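Local coordinates for putative cytosolic protein (Geobacillus zalihae, PDB 6AHX), which senses copper and probably represses transcription of copper-resistance genes as a CsoR-family regulator, at the interface of chains A and B. Coordinates in Å, arbitrary orientation; residue numbers count along the deposited sequence, not the author numbering. Chains: chain A/B, Putative cytosolic protein.

The interface of chains A and B. Residues chain A 36, 40, 46, 49-50, 53; chain B 22, 26, 60, 64, 67.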
loop_
_atom_site.group_PDB
_atom_site.type_symbol
_atom_site.label_atom_id
_atom_site.label_comp_id
_atom_site.label_asym_id
_atom_site.label_seq_id
_atom_site.Cartn_x
_atom_site.Cartn_y
_atom_site.Cartn_z
ATOM N N ILE A 36 -4.286 -8.819 2.119
ATOM C CA ILE A 36 -4.528 -8.205 3.422
ATOM C C ILE A 36 -5.999 -7.896 3.606
ATOM O O ILE A 36 -6.566 -8.155 4.664
ATOM C CB ILE A 36 -3.668 -6.933 3.678
ATOM C CG1 ILE A 36 -2.143 -7.233 3.620
ATOM C CG2 ILE A 36 -4.037 -6.324 5.044
ATOM C CD1 ILE A 36 -1.266 -6.009 3.734
ATOM N N ALA A 40 -8.480 -9.631 6.432
ATOM C CA ALA A 40 -9.461 -8.915 7.230
ATOM C C ALA A 40 -10.846 -9.496 7.028
ATOM O O ALA A 40 -11.539 -9.814 7.969
ATOM C CB ALA A 40 -9.456 -7.406 6.900
ATOM N N CYS A 46 -5.259 -10.136 14.375
ATOM C CA CYS A 46 -4.831 -8.791 14.162
ATOM C C CYS A 46 -3.321 -8.650 13.968
ATOM O O CYS A 46 -2.896 -7.949 13.085
ATOM C CB CYS A 46 -5.291 -7.919 15.292
ATOM S SG CYS A 46 -4.455 -6.333 15.315
ATOM N N ILE A 49 -2.322 -9.336 10.470
ATOM C CA ILE A 49 -2.770 -8.270 9.603
ATOM C C ILE A 49 -1.844 -7.073 9.702
ATOM O O ILE A 49 -1.380 -6.558 8.664
ATOM C CB ILE A 49 -4.242 -7.931 9.832
ATOM C CG1 ILE A 49 -5.127 -9.140 9.412
ATOM C CG2 ILE A 49 -4.622 -6.672 9.058
ATOM C CD1 ILE A 49 -6.629 -8.916 9.510
ATOM N N LEU A 50 -1.499 -6.689 10.925
ATOM C CA LEU A 50 -0.716 -5.489 11.120
ATOM C C LEU A 50 0.717 -5.713 10.692
ATOM O O LEU A 50 1.349 -4.801 10.224
ATOM C CB LEU A 50 -0.727 -5.084 12.597
ATOM C CG LEU A 50 -2.062 -4.554 13.136
ATOM C CD1 LEU A 50 -1.788 -4.074 14.550
ATOM C CD2 LEU A 50 -2.726 -3.455 12.321
ATOM N N ILE A 53 0.513 -5.117 6.946
ATOM C CA ILE A 53 0.414 -3.718 6.613
ATOM C C ILE A 53 1.774 -3.041 6.679
ATOM O O ILE A 53 2.121 -2.172 5.849
ATOM C CB ILE A 53 -0.607 -2.985 7.486
ATOM C CG1 ILE A 53 -2.037 -3.473 7.133
ATOM C CG2 ILE A 53 -0.579 -1.473 7.226
ATOM C CD1 ILE A 53 -3.169 -2.944 8.005
ATOM N N VAL B 22 -13.150 -1.100 7.784
ATOM C CA VAL B 22 -11.767 -1.629 7.646
ATOM C C VAL B 22 -11.575 -2.396 6.336
ATOM O O VAL B 22 -10.649 -2.143 5.609
ATOM C CB VAL B 22 -11.367 -2.545 8.798
ATOM C CG1 VAL B 22 -10.085 -3.272 8.473
ATOM C CG2 VAL B 22 -11.193 -1.727 10.083
ATOM N N LEU B 26 -9.299 -1.134 3.016
ATOM C CA LEU B 26 -8.314 -1.986 2.425
ATOM C C LEU B 26 -8.609 -2.201 0.960
ATOM O O LEU B 26 -7.682 -2.210 0.142
ATOM C CB LEU B 26 -8.180 -3.322 3.188
ATOM C CG LEU B 26 -7.419 -3.215 4.517
ATOM C CD1 LEU B 26 -7.625 -4.497 5.334
ATOM C CD2 LEU B 26 -5.920 -2.884 4.395
ATOM N N LEU B 60 -2.592 3.474 4.752
ATOM C CA LEU B 60 -2.252 2.206 5.410
ATOM C C LEU B 60 -1.941 2.393 6.921
ATOM O O LEU B 60 -2.374 1.627 7.769
ATOM C CB LEU B 60 -1.074 1.499 4.698
ATOM C CG LEU B 60 -1.380 0.735 3.381
ATOM C CD1 LEU B 60 -0.114 0.502 2.573
ATOM C CD2 LEU B 60 -2.091 -0.619 3.557
ATOM N N ALA B 64 -4.108 0.729 9.975
ATOM C CA ALA B 64 -3.500 -0.014 11.078
ATOM C C ALA B 64 -3.880 0.519 12.496
ATOM O O ALA B 64 -4.181 -0.255 13.434
ATOM C CB ALA B 64 -1.979 0.031 10.936
ATOM N N ILE B 67 -7.496 -0.455 13.229
ATOM C CA ILE B 67 -7.566 -1.851 13.586
ATOM C C ILE B 67 -7.006 -2.048 14.982
ATOM O O ILE B 67 -7.591 -2.750 15.790
ATOM C CB ILE B 67 -6.750 -2.716 12.589
ATOM C CG1 ILE B 67 -7.427 -2.736 11.178
ATOM C CG2 ILE B 67 -6.470 -4.164 13.119
ATOM C CD1 ILE B 67 -6.493 -3.328 10.108
#
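B:Ile67 sends its two branches to different partners in chain A. Its gamma methyl CG2 lies 3.7 Å from the thiol sulphur SG of A:Cys46, and the same methyl also touches CD2 of A:Leu50. Its delta methyl CD1 meets the CD1 methyl of A:Ile53 tip to tip at 4.0 Å, and is flanked by CG2 of A:Ile49, whose side chain crosses that of B:Ile67 at about a right angle. The first torsion aims the two branches: CG1 stands anti to the carbonyl carbon (chi1 -69°), CG2 anti to the backbone N. An alanine here would remove both branches and would probably leave the sulphur of A:Cys46, CG2 of A:Ile49 and the CD1 tip of A:Ile53 without their packing partner, strip A:Leu50 of part of its packing and open a gap between the helices.

One turn earlier, the small B:Ala64 lets chain A approach the backbone itself: CD2 of A:Leu50 lies 3.7 Å from CA of B:Ala64, with the methyl CB close by. CG2 of A:Ile53 reaches the carbonyl O of B:Leu60 at 3.6 Å and also packs on its CB, while the CG1 branch carries CD1 onward to B:Ile67.

The first helices extend the apolar patch. CG2 of A:Ile36 sits against both methyls of the B:Leu26 fork, 4.0 Å from CD1 and CD2 alike, and the two side chains run nearly perpendicular. CD1 of B:Leu26 additionally meets CB of A:Ala40 at 3.8 Å.

No polar pair links the two chains in this patch, so its cohesion rests on shape and burial, with 237 Å² of surface hidden. Helices 20-41 and 46-70 of both chains pack into a helical bundle whose two-fold symmetry repeats every contact, which probably holds the regulator as a dimer. In CsoR proteins a cysteine at this helix start binds copper(I) with a histidine and a second cysteine of the partner subunit; packing of B:Ile67 on A:Cys46 may help position that sulphur.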